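Local coordinates for Ras-interacting protein 1 (Homo sapiens, PDB 5KHO) that regulates GTPase signalling, cell architecture and adhesion in endothelial cells during blood vessel formation, this piece being its Ras-associating domain, at residues A39-A43 with R44-A48. Residues are numbered along the deposited sequence; the frame is centred on the assembly and turned at random.
Sequences ARSTA and RELVA
Thr42 and Glu45 exchange hydrogen bonds across the first turn of helix 43-54, each side chain serving the other's backbone in a capping box. Thr42 is the N-cap: with chi1 at 68°, OG1 sits between its own backbone N and carbonyl carbon, and from there it accepts Glu45 N at 3.3 Å in a nearly straight bond. In return, Glu45 runs back extended beyond CG, crossing the threonine side chain at about a right angle, and OE1 takes Thr42 N at 3.2 Å. That N-H meets the carboxylate from above its plane, 62° out of it. CB and CG of Glu45 lie alongside the hydroxyl, with CG 3.4 Å from Thr42 OG1, while OE1 also lies 3.5 Å from Ser41 CA. A valine in place of Thr42 would probably leave Glu45 N without its side-chain acceptor and only one half of the box, the bond from the backbone N to the glutamate, in place. Behind the cap, regular helical bonding begins: Leu46 N reaches Thr42 O at 3.2 Å and Val47 N reaches Ala43 O at 2.9 Å. Leu46 CD2 extends back to Ser41 CB, a loose contact at 4.2 Å, whereas Ser41 OG turns to the backbone N of Thr38. Arg44 leads away from the cap to a salt bridge with Asp71. The cap thus marks where the loop after strand 30-36 turns into the helix of this ubiquitin-like Ras-associating domain; Leu46 and Val47 pack on strand 73-80 of the mixed sheet, and Leu46 also touches Pro106 at the start of helix 106-112.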
loop_
_atom_site.group_PDB
_atom_site.type_symbol
_atom_site.label_atom_id
_atom_site.label_comp_id
_atom_site.label_asym_id
_atom_site.label_seq_id
_atom_site.Cartn_x
_atom_site.Cartn_y
_atom_site.Cartn_z
ATOM N N ALA B 39 -14.875 6.725 8.331
ATOM C CA ALA B 39 -13.464 6.823 8.727
ATOM C C ALA B 39 -13.206 6.148 10.080
ATOM O O ALA B 39 -12.063 5.826 10.411
ATOM C CB ALA B 39 -13.006 8.271 8.752
ATOM N N ARG B 40 -14.279 5.928 10.844
ATOM C CA ARG B 40 -14.210 5.326 12.182
ATOM C C ARG B 40 -14.584 3.839 12.227
ATOM O O ARG B 40 -14.307 3.157 13.223
ATOM C CB ARG B 40 -15.077 6.117 13.166
ATOM C CG ARG B 40 -14.340 7.220 13.916
ATOM C CD ARG B 40 -15.253 8.379 14.324
ATOM N NE ARG B 40 -16.598 7.976 14.773
ATOM C CZ ARG B 40 -16.910 7.472 15.972
ATOM N NH1 ARG B 40 -18.170 7.156 16.238
ATOM N NH2 ARG B 40 -15.985 7.272 16.907
ATOM N N SER B 41 -15.212 3.345 11.159
ATOM C CA SER B 41 -15.557 1.928 11.033
ATOM C C SER B 41 -14.315 1.061 11.237
ATOM O O SER B 41 -13.276 1.310 10.617
ATOM C CB SER B 41 -16.187 1.655 9.666
ATOM O OG SER B 41 -17.495 2.184 9.599
ATOM N N THR B 42 -14.427 0.084 12.140
ATOM C CA THR B 42 -13.338 -0.868 12.441
ATOM C C THR B 42 -13.463 -2.124 11.590
ATOM O O THR B 42 -14.540 -2.416 11.071
ATOM C CB THR B 42 -13.303 -1.296 13.930
ATOM O OG1 THR B 42 -14.454 -2.090 14.232
ATOM C CG2 THR B 42 -13.228 -0.092 14.881
ATOM N N ALA B 43 -12.358 -2.859 11.452
ATOM C CA ALA B 43 -12.332 -4.133 10.723
ATOM C C ALA B 43 -13.333 -5.155 11.276
ATOM O O ALA B 43 -14.030 -5.803 10.498
ATOM C CB ALA B 43 -10.931 -4.712 10.719
ATOM N N ARG B 44 -13.414 -5.278 12.609
ATOM C CA ARG B 44 -14.309 -6.253 13.262
ATOM C C ARG B 44 -15.785 -5.929 13.009
ATOM O O ARG B 44 -16.591 -6.837 12.758
ATOM C CB ARG B 44 -14.026 -6.373 14.766
ATOM C CG ARG B 44 -14.300 -7.765 15.333
ATOM C CD ARG B 44 -14.916 -7.709 16.721
ATOM N NE ARG B 44 -15.047 -9.037 17.329
ATOM C CZ ARG B 44 -15.893 -9.347 18.316
ATOM N NH1 ARG B 44 -16.716 -8.436 18.826
ATOM N NH2 ARG B 44 -15.925 -10.585 18.799
ATOM N N GLU B 45 -16.119 -4.639 13.061
ATOM C CA GLU B 45 -17.435 -4.152 12.664
ATOM C C GLU B 45 -17.794 -4.575 11.241
ATOM O O GLU B 45 -18.923 -4.999 10.989
ATOM C CB GLU B 45 -17.512 -2.632 12.777
ATOM C CG GLU B 45 -17.834 -2.116 14.169
ATOM C CD GLU B 45 -17.640 -0.614 14.307
ATOM O OE1 GLU B 45 -17.439 0.081 13.281
ATOM O OE2 GLU B 45 -17.688 -0.121 15.454
ATOM N N LEU B 46 -16.835 -4.473 10.323
ATOM C CA LEU B 46 -17.093 -4.814 8.925
ATOM C C LEU B 46 -17.124 -6.317 8.659
ATOM O O LEU B 46 -17.845 -6.754 7.767
ATOM C CB LEU B 46 -16.137 -4.087 7.971
ATOM C CG LEU B 46 -16.120 -2.551 7.968
ATOM C CD1 LEU B 46 -15.277 -2.096 6.796
ATOM C CD2 LEU B 46 -17.499 -1.898 7.898
ATOM N N VAL B 47 -16.362 -7.096 9.432
ATOM C CA VAL B 47 -16.417 -8.565 9.360
ATOM C C VAL B 47 -17.822 -9.031 9.762
ATOM O O VAL B 47 -18.430 -9.869 9.075
ATOM C CB VAL B 47 -15.297 -9.250 10.196
ATOM C CG1 VAL B 47 -15.488 -10.757 10.273
ATOM C CG2 VAL B 47 -13.927 -8.968 9.597
ATOM N N ALA B 48 -18.335 -8.446 10.844
ATOM C CA ALA B 48 -19.694 -8.711 11.325
ATOM C C ALA B 48 -20.805 -8.410 10.300
ATOM O O ALA B 48 -21.690 -9.246 10.115
ATOM C CB ALA B 48 -19.945 -7.981 12.636
#